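Local coordinates for protein citrate synthase (Mycobacterium tuberculosis, PDB 4TVM) that condenses oxaloacetate with acetyl-CoA and water to give citrate and free CoA, an entry step of the Krebs cycle, at residues P135-S138 against S139-A143; S247-L251 against F252-S256. All coordinates share one frame; numbering follows the deposited sequence.

In the fold
Contact 1 comes first along the chain, within helix 133-147; its two segments are continuous, so it closes no loop beyond single helical turns. The chain then forms helix 159-182, against which both contacts pack. After helix 236-246, contact 2 occupies the short connection and the first turns of helix 251-262, closing the tight corner between these two helices. The contacts follow in series and neither nest nor cross. They nevertheless meet in space: Asn142 OD1 probably hydrogen-bonds Ser256 OG, and Val141 packs on Phe252 and Ser256. Together they join helices 133-147 and 251-262, and both reach the second subunit of the dimer.

Contact 1: P135-S138 against S139-A143; sequences PVLS and SVVNA
Ser138 and Asn142 meet one turn apart along the alpha-helix 133-147, on a polar face turned to the second subunit, while valines and a leucine occupy other sides. The polar face is the tight part. Pro135 sits in the first turn, where a residue without an N-H costs no helical bond, and its O accepts twice: from Ser139 N at 3.1 Å and, from the same face of the carbonyl, from Ser138 OG at 2.7 Å. The hydroxyl folds back on the helix because OG stands between the backbone N and the carbonyl carbon (chi1 45°); Met134 O is a second acceptor for its single proton. Short serines let the second subunit come close, Ser139 packing on its Ala143, yet still offer hydroxyls: Ser139 O accepts from Ser139 OG of that subunit.

The apolar side is looser within the helix, though no less buried. Val136 and Val140 lie alongside each other, touching through CG1 and CG2 at 4.0 Å, and Leu137 CD1 lies 4.1 Å from Val141 CG2. Ala178, Leu171 and Ile174 of helix 159-182 pack against these branched side chains. On the polar face, Ser138 O takes Asn142 N at 3.2 Å from one side of its carbonyl plane and Asn142 ND2 at 2.8 Å from the other.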
loop_
_atom_site.group_PDB
_atom_site.type_symbol
_atom_site.label_atom_id
_atom_site.label_comp_id
_atom_site.label_asym_id
_atom_site.label_seq_id
_atom_site.Cartn_x
_atom_site.Cartn_y
_atom_site.Cartn_z
ATOM N N PRO A 135 13.727 0.620 5.377
ATOM C CA PRO A 135 13.002 1.787 5.875
ATOM C C PRO A 135 13.313 3.084 5.149
ATOM O O PRO A 135 12.419 3.876 4.850
ATOM C CB PRO A 135 13.478 1.898 7.327
ATOM C CG PRO A 135 13.847 0.517 7.721
ATOM C CD PRO A 135 14.159 -0.262 6.473
ATOM N N VAL A 136 14.586 3.295 4.894
ATOM C CA VAL A 136 15.065 4.500 4.277
ATOM C C VAL A 136 14.489 4.661 2.899
ATOM O O VAL A 136 14.077 5.735 2.524
ATOM C CB VAL A 136 16.602 4.462 4.140
ATOM C CG1 VAL A 136 17.109 5.781 3.575
ATOM C CG2 VAL A 136 17.254 4.182 5.486
ATOM N N LEU A 137 14.500 3.581 2.137
ATOM C CA LEU A 137 13.947 3.548 0.779
ATOM C C LEU A 137 12.433 3.798 0.699
ATOM O O LEU A 137 11.955 4.475 -0.206
ATOM C CB LEU A 137 14.280 2.189 0.159
ATOM C CG LEU A 137 13.451 1.597 -0.978
ATOM C CD1 LEU A 137 13.934 2.116 -2.296
ATOM C CD2 LEU A 137 13.577 0.079 -0.961
ATOM N N SER A 138 11.644 3.238 1.594
ATOM C CA SER A 138 10.208 3.575 1.551
ATOM C C SER A 138 10.046 5.077 1.878
ATOM O O SER A 138 9.229 5.789 1.275
ATOM C CB SER A 138 9.448 2.751 2.570
ATOM O OG SER A 138 10.188 2.763 3.790
ATOM N N SER A 139 10.857 5.554 2.821
ATOM C CA SER A 139 10.722 6.908 3.276
ATOM C C SER A 139 11.013 7.849 2.128
ATOM O O SER A 139 10.279 8.817 1.909
ATOM C CB SER A 139 11.657 7.153 4.448
ATOM O OG SER A 139 11.315 8.336 5.131
ATOM N N VAL A 140 12.078 7.540 1.393
ATOM C CA VAL A 140 12.581 8.413 0.334
ATOM C C VAL A 140 11.682 8.384 -0.905
ATOM O O VAL A 140 11.463 9.376 -1.543
ATOM C CB VAL A 140 14.036 8.045 0.007
ATOM C CG1 VAL A 140 14.587 8.915 -1.114
ATOM C CG2 VAL A 140 14.899 8.237 1.251
ATOM N N VAL A 141 11.080 7.250 -1.189
ATOM C CA VAL A 141 10.169 7.152 -2.303
ATOM C C VAL A 141 8.917 8.001 -2.110
ATOM O O VAL A 141 8.488 8.688 -3.021
ATOM C CB VAL A 141 9.810 5.685 -2.540
ATOM C CG1 VAL A 141 8.773 5.536 -3.653
ATOM C CG2 VAL A 141 11.075 4.926 -2.893
ATOM N N ASN A 142 8.306 7.945 -0.935
ATOM C CA ASN A 142 7.209 8.873 -0.628
ATOM C C ASN A 142 7.640 10.330 -0.778
ATOM O O ASN A 142 6.898 11.145 -1.342
ATOM C CB ASN A 142 6.684 8.596 0.758
ATOM C CG ASN A 142 5.862 7.304 0.799
ATOM O OD1 ASN A 142 4.740 7.239 0.251
ATOM N ND2 ASN A 142 6.423 6.262 1.411
ATOM N N ALA A 143 8.872 10.638 -0.372
ATOM C CA ALA A 143 9.394 11.999 -0.473
ATOM C C ALA A 143 9.601 12.494 -1.924
ATOM O O ALA A 143 9.773 13.705 -2.175
ATOM C CB ALA A 143 10.691 12.102 0.307
#

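Contact 2: S247-L251 against F252-S256; sequences SRANL and FTSIS
With chi1 at 82°, Asn250 holds its CG between its own backbone N and carbonyl carbon, which brings OD1 to the amide of Thr253. Ser254 turns OG beside its own backbone N (chi1 -37°), directing the hydroxyl back to Asn250 O. Asn250 is the N-cap residue of helix 251-262, and its OD1 makes the capping bond, accepting from Thr253 N at 2.9 Å with the donor above the plane of the side-chain carbonyl. Asparagine suits the position because its short amide offers an acceptor to an early helical N-H and keeps a donor to spare; ND2 bonds Ser145 OG.

Asn250 O is gripped twice by one residue, by Ser254 N at 3.0 Å in the ordinary helical bond and by Ser254 OG at 2.6 Å from above the carbonyl plane. The next bond, from Ile255 N to Leu251 O at 3.1 Å, carries the helix onward. Leu251 and Ile255 touch lightly, CD1 to CG1 at 4.4 Å, and both pack on helix 383-403; Leu251 also joins Phe252 against helix 159-182. Just upstream, Arg248 ends helix 236-246 in a Schellman motif with positive phi.

Since Trp399 NE1 can only donate to Ser254 OG, that hydroxyl is left to donate its own hydrogen bond to Asn250 O, and Asn250 O, OD1 and ND2, all buried, each have a protein partner.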
loop_
_atom_site.group_PDB
_atom_site.type_symbol
_atom_site.label_atom_id
_atom_site.label_comp_id
_atom_site.label_asym_id
_atom_site.label_seq_id
_atom_site.Cartn_x
_atom_site.Cartn_y
_atom_site.Cartn_z
ATOM N N SER A 247 -7.411 4.474 -6.463
ATOM C CA SER A 247 -7.950 5.720 -5.962
ATOM C C SER A 247 -7.486 6.894 -6.798
ATOM O O SER A 247 -7.871 8.026 -6.540
ATOM C CB SER A 247 -7.579 5.929 -4.486
ATOM O OG SER A 247 -6.231 6.364 -4.349
ATOM N N ARG A 248 -6.682 6.611 -7.814
ATOM C CA ARG A 248 -6.012 7.614 -8.659
ATOM C C ARG A 248 -4.874 8.262 -7.941
ATOM O O ARG A 248 -4.525 9.403 -8.213
ATOM C CB ARG A 248 -6.947 8.689 -9.124
ATOM C CG ARG A 248 -8.156 8.156 -9.784
ATOM C CD ARG A 248 -8.588 9.174 -10.792
ATOM N NE ARG A 248 -9.903 8.841 -11.290
ATOM C CZ ARG A 248 -10.389 9.293 -12.436
ATOM N NH1 ARG A 248 -9.668 10.111 -13.195
ATOM N NH2 ARG A 248 -11.608 8.935 -12.820
ATOM N N ALA A 249 -4.288 7.532 -7.022
ATOM C CA ALA A 249 -3.050 7.964 -6.428
ATOM C C ALA A 249 -2.029 8.161 -7.526
ATOM O O ALA A 249 -2.195 7.640 -8.627
ATOM C CB ALA A 249 -2.576 6.949 -5.409
ATOM N N ASN A 250 -0.996 8.956 -7.260
ATOM C CA ASN A 250 0.010 9.182 -8.283
ATOM C C ASN A 250 0.946 7.979 -8.394
ATOM O O ASN A 250 0.851 7.011 -7.638
ATOM C CB ASN A 250 0.740 10.511 -8.082
ATOM C CG ASN A 250 1.852 10.438 -7.055
ATOM O OD1 ASN A 250 2.670 9.525 -7.067
ATOM N ND2 ASN A 250 1.895 11.422 -6.162
ATOM N N LEU A 251 1.824 8.028 -9.379
ATOM C CA LEU A 251 2.691 6.902 -9.676
ATOM C C LEU A 251 3.593 6.555 -8.530
ATOM O O LEU A 251 3.724 5.401 -8.181
ATOM C CB LEU A 251 3.539 7.217 -10.897
ATOM C CG LEU A 251 4.295 6.078 -11.554
ATOM C CD1 LEU A 251 3.585 4.741 -11.477
ATOM C CD2 LEU A 251 4.531 6.459 -13.005
ATOM N N PHE A 252 4.200 7.562 -7.925
ATOM C CA PHE A 252 5.100 7.349 -6.806
ATOM C C PHE A 252 4.400 6.755 -5.609
ATOM O O PHE A 252 4.944 5.892 -4.914
ATOM C CB PHE A 252 5.734 8.678 -6.389
ATOM C CG PHE A 252 6.559 9.328 -7.467
ATOM C CD1 PHE A 252 7.161 8.568 -8.481
ATOM C CD2 PHE A 252 6.748 10.708 -7.478
ATOM C CE1 PHE A 252 7.919 9.179 -9.471
ATOM C CE2 PHE A 252 7.508 11.324 -8.483
ATOM C CZ PHE A 252 8.100 10.554 -9.466
ATOM N N THR A 253 3.195 7.234 -5.341
ATOM C CA THR A 253 2.499 6.808 -4.144
ATOM C C THR A 253 2.083 5.366 -4.334
ATOM O O THR A 253 2.189 4.553 -3.413
ATOM C CB THR A 253 1.313 7.733 -3.829
ATOM O OG1 THR A 253 1.748 9.105 -3.893
ATOM C CG2 THR A 253 0.749 7.414 -2.457
ATOM N N SER A 254 1.688 5.011 -5.548
ATOM C CA SER A 254 1.378 3.593 -5.848
ATOM C C SER A 254 2.593 2.647 -5.743
ATOM O O SER A 254 2.463 1.529 -5.240
ATOM C CB SER A 254 0.713 3.469 -7.210
ATOM O OG SER A 254 -0.152 4.572 -7.444
ATOM N N ILE A 255 3.779 3.095 -6.154
ATOM C CA ILE A 255 5.001 2.246 -6.027
ATOM C C ILE A 255 5.408 2.081 -4.570
ATOM O O ILE A 255 5.812 1.006 -4.083
ATOM C CB ILE A 255 6.163 2.876 -6.784
ATOM C CG1 ILE A 255 5.892 2.830 -8.288
ATOM C CG2 ILE A 255 7.491 2.227 -6.422
ATOM C CD1 ILE A 255 5.622 1.450 -8.827
ATOM N N SER A 256 5.320 3.179 -3.859
ATOM C CA SER A 256 5.522 3.117 -2.461
ATOM C C SER A 256 4.655 2.053 -1.817
ATOM O O SER A 256 5.125 1.315 -0.986
ATOM C CB SER A 256 5.210 4.451 -1.859
ATOM O OG SER A 256 5.333 4.288 -0.466
#